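Local structure of putative hydrolase (Chloroflexus aurantiacus J-10-fl, 3CMN) at residues M51-S55 with R178-L183; S55-A60 with M186-F190; V71-F77 with G154-E160. The protein is a putative hydrolase, probably a zinc-dependent peptidase of the zincin-like metallopeptidase family, though its activity and substrate are not established. Residues are numbered along the deposited sequence.

Contact 1: M51-S55 with R178-L183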
ATOM      1  N   MET A  51      -6.458 -18.371  -3.569  1.00 31.54           N
ATOM      2  CA  MET A  51      -6.966 -17.061  -3.975  1.00 30.87           C
ATOM      3  C   MET A  51      -5.902 -16.273  -4.770  1.00 33.19           C
ATOM      4  O   MET A  51      -6.250 -15.457  -5.623  1.00 34.35           O
ATOM      5  CB  MET A  51      -7.437 -16.235  -2.760  1.00 29.79           C
ATOM      6  CG  MET A  51      -8.573 -16.859  -1.943  1.00 26.28           C
ATOM      7  SD  MET A  51      -9.184 -15.755  -0.693  1.00 22.70           S
ATOM      8  CE  MET A  51     -10.846 -16.402  -0.443  1.00 26.45           C
ATOM      9  N   VAL A  52      -4.617 -16.507  -4.492  1.00 34.23           N
ATOM     10  CA  VAL A  52      -3.557 -15.821  -5.229  1.00 36.11           C
ATOM     11  C   VAL A  52      -3.329 -16.522  -6.578  1.00 37.02           C
ATOM     12  O   VAL A  52      -3.019 -15.870  -7.573  1.00 37.48           O
ATOM     13  CB  VAL A  52      -2.184 -15.774  -4.459  1.00 36.74           C
ATOM     14  CG1 VAL A  52      -2.330 -15.085  -3.113  1.00 35.86           C
ATOM     15  CG2 VAL A  52      -1.626 -17.155  -4.285  1.00 40.07           C
ATOM     16  N   ALA A  53      -3.496 -17.846  -6.609  1.00 36.88           N
ATOM     17  CA  ALA A  53      -3.317 -18.618  -7.843  1.00 36.98           C
ATOM     18  C   ALA A  53      -4.304 -18.138  -8.894  1.00 37.13           C
ATOM     19  O   ALA A  53      -4.006 -18.104 -10.086  1.00 38.57           O
ATOM     20  CB  ALA A  53      -3.532 -20.098  -7.578  1.00 37.42           C
ATOM     21  N   LEU A  54      -5.485 -17.757  -8.428  1.00 36.34           N
ATOM     22  CA  LEU A  54      -6.535 -17.253  -9.285  1.00 36.51           C
ATOM     23  C   LEU A  54      -6.253 -15.787  -9.636  1.00 38.32           C
ATOM     24  O   LEU A  54      -6.286 -15.375 -10.808  1.00 38.13           O
ATOM     25  CB  LEU A  54      -7.864 -17.326  -8.539  1.00 36.73           C
ATOM     26  CG  LEU A  54      -9.054 -16.729  -9.293  1.00 37.95           C
ATOM     27  CD1 LEU A  54      -9.518 -17.761 -10.292  1.00 39.71           C
ATOM     28  CD2 LEU A  54     -10.196 -16.353  -8.342  1.00 36.88           C
ATOM     29  N   SER A  55      -5.992 -15.007  -8.589  1.00 38.92           N
ATOM     30  CA  SER A  55      -5.737 -13.582  -8.697  1.00 38.78           C
ATOM     31  C   SER A  55      -4.667 -13.135  -9.668  1.00 37.81           C
ATOM     32  O   SER A  55      -4.950 -12.329 -10.547  1.00 36.77           O
ATOM     33  CB  SER A  55      -5.417 -13.005  -7.317  1.00 39.12           C
ATOM     34  OG  SER A  55      -6.606 -12.763  -6.595  1.00 39.48           O
ATOM     35  N   ARG A 178     -11.838 -11.981   2.155  1.00 32.72           N
ATOM     36  CA  ARG A 178     -10.465 -12.421   1.971  1.00 31.23           C
ATOM     37  C   ARG A 178     -10.050 -12.500   0.507  1.00 30.97           C
ATOM     38  O   ARG A 178      -8.868 -12.398   0.194  1.00 31.82           O
ATOM     39  CB  ARG A 178     -10.237 -13.751   2.695  1.00 29.89           C
ATOM     40  CG  ARG A 178     -10.186 -13.560   4.190  1.00 28.54           C
ATOM     41  CD  ARG A 178     -10.049 -14.863   4.916  1.00 31.27           C
ATOM     42  NE  ARG A 178     -10.015 -14.649   6.357  1.00 31.59           N
ATOM     43  CZ  ARG A 178     -11.049 -14.239   7.078  1.00 31.07           C
ATOM     44  NH1 ARG A 178     -12.217 -13.996   6.497  1.00 31.98           N
ATOM     45  NH2 ARG A 178     -10.909 -14.075   8.385  1.00 33.23           N
ATOM     46  N   LEU A 179     -11.013 -12.689  -0.389  1.00 31.68           N
ATOM     47  CA  LEU A 179     -10.696 -12.711  -1.809  1.00 30.82           C
ATOM     48  C   LEU A 179     -10.518 -11.253  -2.207  1.00 30.09           C
ATOM     49  O   LEU A 179      -9.673 -10.921  -3.029  1.00 30.62           O
ATOM     50  CB  LEU A 179     -11.817 -13.342  -2.645  1.00 28.95           C
ATOM     51  CG  LEU A 179     -11.588 -13.245  -4.166  1.00 29.96           C
ATOM     52  CD1 LEU A 179     -10.270 -13.947  -4.529  1.00 26.04           C
ATOM     53  CD2 LEU A 179     -12.760 -13.864  -4.927  1.00 30.06           C
ATOM     54  N   TRP A 180     -11.319 -10.388  -1.598  1.00 31.90           N
ATOM     55  CA  TRP A 180     -11.255  -8.960  -1.858  1.00 34.53           C
ATOM     56  C   TRP A 180      -9.854  -8.471  -1.477  1.00 35.16           C
ATOM     57  O   TRP A 180      -9.220  -7.722  -2.219  1.00 35.64           O
ATOM     58  CB  TRP A 180     -12.304  -8.224  -1.021  1.00 34.80           C
ATOM     59  CG  TRP A 180     -12.273  -6.729  -1.190  1.00 37.84           C
ATOM     60  CD1 TRP A 180     -12.897  -6.003  -2.161  1.00 38.32           C
ATOM     61  CD2 TRP A 180     -11.556  -5.780  -0.381  1.00 39.84           C
ATOM     62  NE1 TRP A 180     -12.619  -4.665  -2.007  1.00 39.13           N
ATOM     63  CE2 TRP A 180     -11.798  -4.499  -0.924  1.00 40.02           C
ATOM     64  CE3 TRP A 180     -10.731  -5.890   0.749  1.00 41.49           C
ATOM     65  CZ2 TRP A 180     -11.247  -3.331  -0.380  1.00 41.78           C
ATOM     66  CZ3 TRP A 180     -10.182  -4.726   1.292  1.00 42.32           C
ATOM     67  CH2 TRP A 180     -10.445  -3.465   0.724  1.00 42.71           C
ATOM     68  N   ILE A 181      -9.387  -8.914  -0.316  1.00 34.43           N
ATOM     69  CA  ILE A 181      -8.077  -8.554   0.204  1.00 34.37           C
ATOM     70  C   ILE A 181      -6.948  -9.093  -0.653  1.00 34.12           C
ATOM     71  O   ILE A 181      -5.959  -8.409  -0.900  1.00 35.59           O
ATOM     72  CB  ILE A 181      -7.922  -9.061   1.653  1.00 35.23           C
ATOM     73  CG1 ILE A 181      -8.685  -8.117   2.583  1.00 36.40           C
ATOM     74  CG2 ILE A 181      -6.455  -9.145   2.046  1.00 35.97           C
ATOM     75  CD1 ILE A 181      -8.762  -8.594   3.993  1.00 36.95           C
ATOM     76  N   THR A 182      -7.093 -10.325  -1.105  1.00 33.35           N
ATOM     77  CA  THR A 182      -6.079 -10.929  -1.944  1.00 32.95           C
ATOM     78  C   THR A 182      -5.972 -10.164  -3.260  1.00 34.76           C
ATOM     79  O   THR A 182      -4.876  -9.887  -3.738  1.00 35.26           O
ATOM     80  CB  THR A 182      -6.411 -12.405  -2.207  1.00 32.12           C
ATOM     81  OG1 THR A 182      -6.396 -13.117  -0.961  1.00 30.02           O
ATOM     82  CG2 THR A 182      -5.407 -13.020  -3.167  1.00 27.98           C
ATOM     83  N   LEU A 183      -7.119  -9.812  -3.834  1.00 36.37           N
ATOM     84  CA  LEU A 183      -7.159  -9.075  -5.091  1.00 36.65           C
ATOM     85  C   LEU A 183      -6.506  -7.710  -4.923  1.00 36.19           C
ATOM     86  O   LEU A 183      -5.752  -7.245  -5.770  1.00 33.99           O
ATOM     87  CB  LEU A 183      -8.605  -8.897  -5.543  1.00 37.96           C
ATOM     88  CG  LEU A 183      -9.293 -10.146  -6.078  1.00 39.00           C
ATOM     89  CD1 LEU A 183     -10.756  -9.844  -6.347  1.00 38.31           C
ATOM     90  CD2 LEU A 183      -8.583 -10.608  -7.346  1.00 40.54           C
TER
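Two helices of a mostly helical, zincin-like chain pack here: helix 41-63 through Met51-Ser55 and helix 174-193 through Arg178-Leu183. The local axes come within 9.5 Å and cross at -51°, both helices running in broadly the same direction.

Met51 is the residue most covered by the other segment. Its extended side chain lays SD 3.5 Å from Arg178 O and 3.6 Å from Leu179 CA, and its CE meets Leu179 CB at 3.9 Å. The sulfur therefore sits on the backbone of the other helix and the methyl on the root of a leucine. The guanidinium of Arg178 turns away and forms a salt bridge with Glu160. One edge of the contact is closed by Val52, whose CG1 lies 3.7 Å from Thr182 CG2. Leu54 points toward the other helix without touching Arg178-Leu183; it packs on Leu279 of helix 248-279. Ser55, one turn after Met51, faces Thr182 and Leu183.

Both hydroxyls are spent inside their own helices. Thr182 OG1 donates to Arg178 O at 2.8 Å. This m rotamer leaves CG2 as the part of Thr182 that meets Met51 O, at 3.6 Å. The surfaces that touch are thus largely apolar, and the helices are held by close fit. Leu183 immediately precedes His184, the first residue of an HExxH sequence typical of zincins, so the contact lies just before the probable metal-binding part of helix 174-193. Ser55 OG donates to Met51 O at 2.9 Å, and the same OG lies just 3.0 Å from Leu183 CD2.

Contact 2: S55-A60 with M186-F190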
ATOM      1  N   SER A  55      -5.992 -15.007  -8.589  1.00 38.92           N
ATOM      2  CA  SER A  55      -5.737 -13.582  -8.697  1.00 38.78           C
ATOM      3  C   SER A  55      -4.667 -13.135  -9.668  1.00 37.81           C
ATOM      4  O   SER A  55      -4.950 -12.329 -10.547  1.00 36.77           O
ATOM      5  CB  SER A  55      -5.417 -13.005  -7.317  1.00 39.12           C
ATOM      6  OG  SER A  55      -6.606 -12.763  -6.595  1.00 39.48           O
ATOM      7  N   GLU A  56      -3.448 -13.642  -9.497  1.00 38.43           N
ATOM      8  CA  GLU A  56      -2.338 -13.237 -10.354  1.00 39.68           C
ATOM      9  C   GLU A  56      -2.712 -13.229 -11.837  1.00 40.49           C
ATOM     10  O   GLU A  56      -2.520 -12.217 -12.520  1.00 39.09           O
ATOM     11  CB  GLU A  56      -1.103 -14.115 -10.112  1.00 39.09           C
ATOM     12  CG  GLU A  56       0.188 -13.418 -10.529  1.00 41.16           C
ATOM     13  CD  GLU A  56       1.456 -14.194 -10.187  1.00 43.15           C
ATOM     14  OE1 GLU A  56       1.526 -14.780  -9.082  1.00 42.37           O
ATOM     15  OE2 GLU A  56       2.392 -14.191 -11.023  1.00 45.26           O
ATOM     16  N   PRO A  57      -3.262 -14.348 -12.354  1.00 42.39           N
ATOM     17  CA  PRO A  57      -3.662 -14.437 -13.767  1.00 41.82           C
ATOM     18  C   PRO A  57      -4.693 -13.381 -14.178  1.00 41.62           C
ATOM     19  O   PRO A  57      -4.521 -12.707 -15.191  1.00 42.16           O
ATOM     20  CB  PRO A  57      -4.231 -15.850 -13.881  1.00 42.56           C
ATOM     21  CG  PRO A  57      -3.441 -16.622 -12.865  1.00 43.84           C
ATOM     22  CD  PRO A  57      -3.419 -15.658 -11.687  1.00 42.60           C
ATOM     23  N   LEU A  58      -5.761 -13.242 -13.396  1.00 40.64           N
ATOM     24  CA  LEU A  58      -6.805 -12.269 -13.709  1.00 41.17           C
ATOM     25  C   LEU A  58      -6.255 -10.855 -13.781  1.00 40.01           C
ATOM     26  O   LEU A  58      -6.700 -10.045 -14.602  1.00 38.83           O
ATOM     27  CB  LEU A  58      -7.932 -12.320 -12.668  1.00 41.28           C
ATOM     28  CG  LEU A  58      -9.152 -13.198 -12.990  1.00 43.92           C
ATOM     29  CD1 LEU A  58      -8.715 -14.592 -13.441  1.00 43.26           C
ATOM     30  CD2 LEU A  58     -10.045 -13.290 -11.749  1.00 44.71           C
ATOM     31  N   ILE A  59      -5.286 -10.561 -12.920  1.00 39.75           N
ATOM     32  CA  ILE A  59      -4.703  -9.232 -12.901  1.00 39.81           C
ATOM     33  C   ILE A  59      -3.711  -9.065 -14.048  1.00 38.81           C
ATOM     34  O   ILE A  59      -3.696  -8.030 -14.714  1.00 37.85           O
ATOM     35  CB  ILE A  59      -4.045  -8.958 -11.539  1.00 39.38           C
ATOM     36  CG1 ILE A  59      -5.129  -8.989 -10.458  1.00 41.72           C
ATOM     37  CG2 ILE A  59      -3.369  -7.590 -11.533  1.00 38.77           C
ATOM     38  CD1 ILE A  59      -4.612  -8.811  -9.048  1.00 43.65           C
ATOM     39  N   ALA A  60      -2.910 -10.099 -14.282  1.00 39.04           N
ATOM     40  CA  ALA A  60      -1.930 -10.096 -15.359  1.00 41.28           C
ATOM     41  C   ALA A  60      -2.617  -9.830 -16.699  1.00 42.32           C
ATOM     42  O   ALA A  60      -2.123  -9.049 -17.511  1.00 41.68           O
ATOM     43  CB  ALA A  60      -1.200 -11.439 -15.407  1.00 40.91           C
ATOM     44  N   MET A 186      -2.681  -8.354  -4.588  1.00 32.71           N
ATOM     45  CA  MET A 186      -2.039  -8.700  -5.837  1.00 31.26           C
ATOM     46  C   MET A 186      -1.989  -7.495  -6.757  1.00 29.99           C
ATOM     47  O   MET A 186      -1.016  -7.302  -7.487  1.00 28.79           O
ATOM     48  CB  MET A 186      -2.772  -9.862  -6.515  1.00 31.19           C
ATOM     49  CG  MET A 186      -2.082 -10.407  -7.763  1.00 30.32           C
ATOM     50  SD  MET A 186      -0.617 -11.345  -7.393  1.00 28.28           S
ATOM     51  CE  MET A 186       0.533 -10.096  -7.434  1.00 36.23           C
ATOM     52  N   THR A 187      -3.030  -6.677  -6.716  1.00 29.21           N
ATOM     53  CA  THR A 187      -3.051  -5.495  -7.556  1.00 31.02           C
ATOM     54  C   THR A 187      -1.836  -4.628  -7.244  1.00 31.08           C
ATOM     55  O   THR A 187      -1.076  -4.261  -8.145  1.00 31.15           O
ATOM     56  CB  THR A 187      -4.361  -4.689  -7.375  1.00 31.34           C
ATOM     57  OG1 THR A 187      -5.467  -5.496  -7.791  1.00 32.10           O
ATOM     58  CG2 THR A 187      -4.342  -3.435  -8.237  1.00 31.35           C
ATOM     59  N   HIS A 188      -1.629  -4.339  -5.964  1.00 30.70           N
ATOM     60  CA  HIS A 188      -0.496  -3.521  -5.565  1.00 31.50           C
ATOM     61  C   HIS A 188       0.861  -4.159  -5.840  1.00 30.72           C
ATOM     62  O   HIS A 188       1.850  -3.458  -6.047  1.00 31.87           O
ATOM     63  CB  HIS A 188      -0.629  -3.129  -4.098  1.00 31.59           C
ATOM     64  CG  HIS A 188      -1.750  -2.175  -3.851  1.00 33.83           C
ATOM     65  ND1 HIS A 188      -1.640  -1.095  -3.001  1.00 36.98           N
ATOM     66  CD2 HIS A 188      -2.985  -2.098  -4.400  1.00 35.85           C
ATOM     67  CE1 HIS A 188      -2.759  -0.389  -3.045  1.00 37.21           C
ATOM     68  NE2 HIS A 188      -3.590  -0.978  -3.887  1.00 37.04           N
ATOM     69  N   ALA A 189       0.907  -5.484  -5.861  1.00 29.75           N
ATOM     70  CA  ALA A 189       2.156  -6.175  -6.143  1.00 29.35           C
ATOM     71  C   ALA A 189       2.518  -5.888  -7.596  1.00 31.12           C
ATOM     72  O   ALA A 189       3.690  -5.681  -7.939  1.00 30.66           O
ATOM     73  CB  ALA A 189       1.993  -7.659  -5.924  1.00 28.87           C
ATOM     74  N   PHE A 190       1.495  -5.886  -8.445  1.00 31.69           N
ATOM     75  CA  PHE A 190       1.674  -5.601  -9.860  1.00 31.94           C
ATOM     76  C   PHE A 190       2.106  -4.137 -10.037  1.00 33.32           C
ATOM     77  O   PHE A 190       3.085  -3.850 -10.713  1.00 33.63           O
ATOM     78  CB  PHE A 190       0.363  -5.849 -10.626  1.00 31.87           C
ATOM     79  CG  PHE A 190       0.227  -7.250 -11.187  1.00 33.26           C
ATOM     80  CD1 PHE A 190      -0.052  -8.333 -10.353  1.00 31.43           C
ATOM     81  CD2 PHE A 190       0.401  -7.483 -12.552  1.00 33.81           C
ATOM     82  CE1 PHE A 190      -0.152  -9.626 -10.863  1.00 32.89           C
ATOM     83  CE2 PHE A 190       0.302  -8.785 -13.083  1.00 34.76           C
ATOM     84  CZ  PHE A 190       0.027  -9.857 -12.237  1.00 33.97           C
TER
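Ile59 is the main bump on Ser55-Ala60, and it fits a hollow on helix 174-193 between Met186, Thr187 and Phe190. Its CD1 goes in deepest, 3.3 Å from Met186 CG and 3.5 Å from Thr187 N. Its other methyl, CG2, rests over one face of the Phe190 ring. This is a CH-pi contact, 3.6 Å from CG2 to the ring centroid and 14° off the normal.

Phe190 is the answering bump. Its ring reaches across to the backbone of helix 41-63, where CZ comes 3.5 Å from Glu56 O and CE2 3.4 Å from Ala60 CA. The small side chain of Ala60 leaves room for the ring, with CB 3.7 Å from Phe190 CZ. Met186 fills the space toward the start of the segment. Its SD lies 3.8 Å from Glu56 CG, and its CB is 4.2 Å from Ser55 CB.

The local axes pass at 10.0 Å and cross at -53°. Pro57 points away from the interface. Its nitrogen has no bond to the preceding turn, and helix 41-63 is kinked there.

His188 is out of reach of Ser55-Ala60. It belongs to an HExxH sequence, the usual zinc-binding signature of zincins, but no metal is bound to it here. The contact packs helix 41-63 against the probable active-site helix through residues other than His188.

Polar groups find partners outside the pairing: Glu56 OE1 with Val71 N, and Thr187 OG1 with Leu183 O. With mostly carbon contacts and no hydrogen bonds between the segments, the joint is largely apolar. Its hold depends on shape and burial.

Contact 3: V71-F77 with G154-E160; sequences VSRIFVF and GSLYFVE
Gly154 O accepts two backbone hydrogen bonds at the start of this strand pair, from Ser72 N (2.8 Å) and Arg73 N (3.1 Å). Gly154 has phi/psi 95/-4, where a CB would jam against the preceding carbonyl. Ser72 bends the other segment, with phi/psi -100/-5.

From there two short strands, 73-76 and 155-158, run parallel, with axes 4.5 Å apart at 15°. The register pairs Arg73 with Ser155, Ile74 with Leu156, Phe75 with Tyr157 and Val76 with Phe158. All eight residues are extended, phi -100 to -157° and psi 113 to 165°. Leu156 N donates to Arg73 O (3.1 Å), Phe75 N to Leu156 O (2.8 Å), Phe158 N to Phe75 O (2.8 Å, this oxygen less surely placed) and Phe77 N to Phe158 O (2.7 Å).

Arg73, Phe75, Ser155 and Tyr157 occupy one face. Phe77 (chi1 m) stacks on Tyr157 (chi1 p) in an offset stack, centroids 4.7 Å apart and planes at 21°. Tyr157 CB lies over the Phe77 ring, 3.9 Å from its centroid. Ile74, Val76, Leu156 and Phe158 take the other face, buried against helices 41-63 and 174-193. Phe158 (chi1 m) stacks on Tyr48 and touches Glu185 of the HExxH sequence. Val71 CG1 packs 4.2 Å from Leu156 CG. Val159 centres an inverse gamma turn and occupies the N-cap position before helix 160-169. Glu160 forms a salt bridge with Arg178.

Helices lie between the strands in the chain, so this is a parallel pair with a helical connection. The two-stranded sheet lies against the HExxH helix, a placement consistent with the zincin-like metallopeptidase family.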
ATOM      1  N   VAL A  71       4.063 -15.170  -7.680  1.00 37.46           N
ATOM      2  CA  VAL A  71       3.946 -15.313  -6.233  1.00 35.92           C
ATOM      3  C   VAL A  71       3.951 -16.800  -5.904  1.00 35.61           C
ATOM      4  O   VAL A  71       2.942 -17.474  -6.034  1.00 35.67           O
ATOM      5  CB  VAL A  71       2.652 -14.639  -5.708  1.00 34.42           C
ATOM      6  CG1 VAL A  71       2.513 -14.838  -4.194  1.00 34.69           C
ATOM      7  CG2 VAL A  71       2.696 -13.164  -6.030  1.00 31.20           C
ATOM      8  N   SER A  72       5.101 -17.315  -5.494  1.00 36.92           N
ATOM      9  CA  SER A  72       5.209 -18.734  -5.180  1.00 38.88           C
ATOM     10  C   SER A  72       5.135 -19.044  -3.697  1.00 38.38           C
ATOM     11  O   SER A  72       5.146 -20.204  -3.315  1.00 40.54           O
ATOM     12  CB  SER A  72       6.499 -19.325  -5.765  1.00 39.54           C
ATOM     13  OG  SER A  72       7.651 -18.662  -5.283  1.00 40.34           O
ATOM     14  N   ARG A  73       5.078 -18.017  -2.859  1.00 38.62           N
ATOM     15  CA  ARG A  73       4.966 -18.233  -1.419  1.00 39.60           C
ATOM     16  C   ARG A  73       3.966 -17.260  -0.810  1.00 38.78           C
ATOM     17  O   ARG A  73       3.767 -16.157  -1.306  1.00 38.47           O
ATOM     18  CB  ARG A  73       6.320 -18.064  -0.715  1.00 40.48           C
ATOM     19  CG  ARG A  73       7.373 -19.094  -1.094  1.00 43.90           C
ATOM     20  CD  ARG A  73       8.541 -19.072  -0.122  1.00 45.57           C
ATOM     21  NE  ARG A  73       8.211 -19.764   1.123  1.00 49.96           N
ATOM     22  CZ  ARG A  73       8.970 -19.749   2.219  1.00 50.16           C
ATOM     23  NH1 ARG A  73      10.105 -19.060   2.226  1.00 50.22           N
ATOM     24  NH2 ARG A  73       8.608 -20.447   3.294  1.00 48.46           N
ATOM     25  N   ILE A  74       3.307 -17.693   0.250  1.00 38.90           N
ATOM     26  CA  ILE A  74       2.363 -16.832   0.941  1.00 39.29           C
ATOM     27  C   ILE A  74       2.539 -17.066   2.426  1.00 38.23           C
ATOM     28  O   ILE A  74       2.736 -18.197   2.875  1.00 39.71           O
ATOM     29  CB  ILE A  74       0.875 -17.106   0.528  1.00 40.78           C
ATOM     30  CG1 ILE A  74       0.530 -18.585   0.694  1.00 40.17           C
ATOM     31  CG2 ILE A  74       0.628 -16.641  -0.907  1.00 41.15           C
ATOM     32  CD1 ILE A  74       0.045 -18.944   2.081  1.00 43.01           C
ATOM     33  N   PHE A  75       2.495 -15.990   3.194  1.00 36.36           N
ATOM     34  CA  PHE A  75       2.641 -16.123   4.627  1.00 34.15           C
ATOM     35  C   PHE A  75       1.408 -15.579   5.345  1.00 33.78           C
ATOM     36  O   PHE A  75       0.908 -14.509   5.016  1.00 32.99           O
ATOM     37  CB  PHE A  75       3.879 -15.363   5.110  1.00 35.06           C
ATOM     38  CG  PHE A  75       5.118 -15.596   4.279  1.00 34.75           C
ATOM     39  CD1 PHE A  75       5.587 -14.607   3.412  1.00 34.16           C
ATOM     40  CD2 PHE A  75       5.832 -16.789   4.381  1.00 35.46           C
ATOM     41  CE1 PHE A  75       6.759 -14.798   2.655  1.00 33.87           C
ATOM     42  CE2 PHE A  75       6.999 -16.995   3.632  1.00 35.20           C
ATOM     43  CZ  PHE A  75       7.464 -15.992   2.766  1.00 33.25           C
ATOM     44  N   VAL A  76       0.912 -16.344   6.311  1.00 32.08           N
ATOM     45  CA  VAL A  76      -0.219 -15.943   7.138  1.00 30.71           C
ATOM     46  C   VAL A  76       0.493 -15.466   8.408  1.00 30.67           C
ATOM     47  O   VAL A  76       1.126 -16.265   9.102  1.00 31.31           O
ATOM     48  CB  VAL A  76      -1.138 -17.166   7.475  1.00 31.89           C
ATOM     49  CG1 VAL A  76      -2.300 -16.739   8.356  1.00 29.67           C
ATOM     50  CG2 VAL A  76      -1.662 -17.789   6.193  1.00 32.44           C
ATOM     51  N   PHE A  77       0.423 -14.171   8.695  1.00 27.56           N
ATOM     52  CA  PHE A  77       1.085 -13.614   9.874  1.00 26.78           C
ATOM     53  C   PHE A  77       0.127 -13.305  11.019  1.00 28.41           C
ATOM     54  O   PHE A  77      -1.062 -13.077  10.814  1.00 25.84           O
ATOM     55  CB  PHE A  77       1.782 -12.274   9.546  1.00 24.18           C
ATOM     56  CG  PHE A  77       3.073 -12.380   8.759  1.00 24.61           C
ATOM     57  CD1 PHE A  77       3.669 -11.214   8.268  1.00 24.39           C
ATOM     58  CD2 PHE A  77       3.700 -13.598   8.523  1.00 24.79           C
ATOM     59  CE1 PHE A  77       4.860 -11.244   7.555  1.00 24.25           C
ATOM     60  CE2 PHE A  77       4.898 -13.652   7.807  1.00 29.10           C
ATOM     61  CZ  PHE A  77       5.484 -12.465   7.318  1.00 27.06           C
ATOM     62  N   GLY A 154       7.768 -12.264  -5.237  1.00 43.75           N
ATOM     63  CA  GLY A 154       7.630 -13.708  -5.155  1.00 42.14           C
ATOM     64  C   GLY A 154       6.745 -14.235  -4.040  1.00 40.41           C
ATOM     65  O   GLY A 154       6.512 -15.441  -3.950  1.00 41.67           O
ATOM     66  N   SER A 155       6.245 -13.351  -3.185  1.00 38.41           N
ATOM     67  CA  SER A 155       5.405 -13.794  -2.081  1.00 36.14           C
ATOM     68  C   SER A 155       4.489 -12.704  -1.565  1.00 33.98           C
ATOM     69  O   SER A 155       4.670 -11.540  -1.881  1.00 33.43           O
ATOM     70  CB  SER A 155       6.289 -14.278  -0.932  1.00 37.47           C
ATOM     71  OG  SER A 155       7.067 -13.206  -0.433  1.00 38.82           O
ATOM     72  N   LEU A 156       3.494 -13.097  -0.775  1.00 31.67           N
ATOM     73  CA  LEU A 156       2.565 -12.149  -0.172  1.00 30.48           C
ATOM     74  C   LEU A 156       2.221 -12.658   1.217  1.00 27.44           C
ATOM     75  O   LEU A 156       2.201 -13.866   1.450  1.00 26.38           O
ATOM     76  CB  LEU A 156       1.282 -12.033  -1.003  1.00 31.14           C
ATOM     77  CG  LEU A 156       1.345 -11.239  -2.312  1.00 33.03           C
ATOM     78  CD1 LEU A 156       0.024 -11.367  -3.050  1.00 33.09           C
ATOM     79  CD2 LEU A 156       1.629  -9.768  -2.018  1.00 32.38           C
ATOM     80  N   TYR A 157       1.983 -11.739   2.149  1.00 25.94           N
ATOM     81  CA  TYR A 157       1.598 -12.137   3.502  1.00 24.11           C
ATOM     82  C   TYR A 157       0.291 -11.471   3.858  1.00 22.42           C
ATOM     83  O   TYR A 157      -0.066 -10.438   3.300  1.00 20.62           O
ATOM     84  CB  TYR A 157       2.686 -11.804   4.547  1.00 25.60           C
ATOM     85  CG  TYR A 157       2.991 -10.327   4.775  1.00 28.02           C
ATOM     86  CD1 TYR A 157       2.071  -9.487   5.417  1.00 26.72           C
ATOM     87  CD2 TYR A 157       4.221  -9.781   4.378  1.00 27.51           C
ATOM     88  CE1 TYR A 157       2.367  -8.138   5.660  1.00 29.33           C
ATOM     89  CE2 TYR A 157       4.529  -8.430   4.621  1.00 28.24           C
ATOM     90  CZ  TYR A 157       3.599  -7.616   5.257  1.00 28.89           C
ATOM     91  OH  TYR A 157       3.878  -6.279   5.468  1.00 33.45           O
ATOM     92  N   PHE A 158      -0.428 -12.090   4.779  1.00 23.48           N
ATOM     93  CA  PHE A 158      -1.710 -11.588   5.232  1.00 23.00           C
ATOM     94  C   PHE A 158      -1.703 -11.683   6.745  1.00 23.56           C
ATOM     95  O   PHE A 158      -1.342 -12.716   7.293  1.00 24.93           O
ATOM     96  CB  PHE A 158      -2.846 -12.448   4.653  1.00 21.32           C
ATOM     97  CG  PHE A 158      -2.810 -12.567   3.145  1.00 21.88           C
ATOM     98  CD1 PHE A 158      -1.961 -13.471   2.520  1.00 21.77           C
ATOM     99  CD2 PHE A 158      -3.597 -11.735   2.348  1.00 21.62           C
ATOM    100  CE1 PHE A 158      -1.891 -13.545   1.119  1.00 22.51           C
ATOM    101  CE2 PHE A 158      -3.537 -11.796   0.950  1.00 19.85           C
ATOM    102  CZ  PHE A 158      -2.680 -12.705   0.335  1.00 21.20           C
ATOM    103  N   VAL A 159      -2.035 -10.596   7.411  1.00 24.89           N
ATOM    104  CA  VAL A 159      -2.152 -10.658   8.863  1.00 27.03           C
ATOM    105  C   VAL A 159      -3.556 -11.082   9.277  1.00 27.22           C
ATOM    106  O   VAL A 159      -4.369 -10.258   9.647  1.00 28.10           O
ATOM    107  CB  VAL A 159      -1.790  -9.311   9.515  1.00 25.91           C
ATOM    108  CG1 VAL A 159      -1.574  -9.484  11.011  1.00 20.00           C
ATOM    109  CG2 VAL A 159      -0.556  -8.715   8.856  1.00 20.00           C
ATOM    110  N   GLU A 160      -3.861 -12.363   9.099  1.00 27.91           N
ATOM    111  CA  GLU A 160      -5.184 -12.958   9.241  1.00 30.13           C
ATOM    112  C   GLU A 160      -5.880 -12.456  10.501  1.00 29.90           C
ATOM    113  O   GLU A 160      -7.117 -12.269  10.445  1.00 30.54           O
ATOM    114  CB  GLU A 160      -5.088 -14.484   9.255  1.00 30.04           C
ATOM    115  CG  GLU A 160      -6.148 -15.181   8.417  1.00 31.36           C
ATOM    116  CD  GLU A 160      -7.486 -15.271   9.126  1.00 20.00           C
ATOM    117  OE1 GLU A 160      -7.491 -15.479  10.358  1.00 20.00           O
ATOM    118  OE2 GLU A 160      -8.527 -15.136   8.450  1.00 20.00           O
TER

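How the contacts relate
Contacts 1 and 2 are successive parts of one interface between helices 41-63 and 174-193. Their centres are about 9 Å apart, and they share Ser55. Contact 3 is the parallel pair of strands 73-76 and 155-158. Its centre lies about 11 Å from the centre of contact 1 and about 14 Å from that of contact 2. Along the chain, helix 41-63 leads into strand 73-76, and strand 155-158 comes before helix 174-193, so both strands fall between the two helices. Contact 3 meets contact 1 through Arg178-Glu160 and Thr182-Phe158, and contact 2 through Glu56-Val71. Helix 41-63 and the strands pack against helix 174-193, the probable metal-binding element with the HExxH sequence.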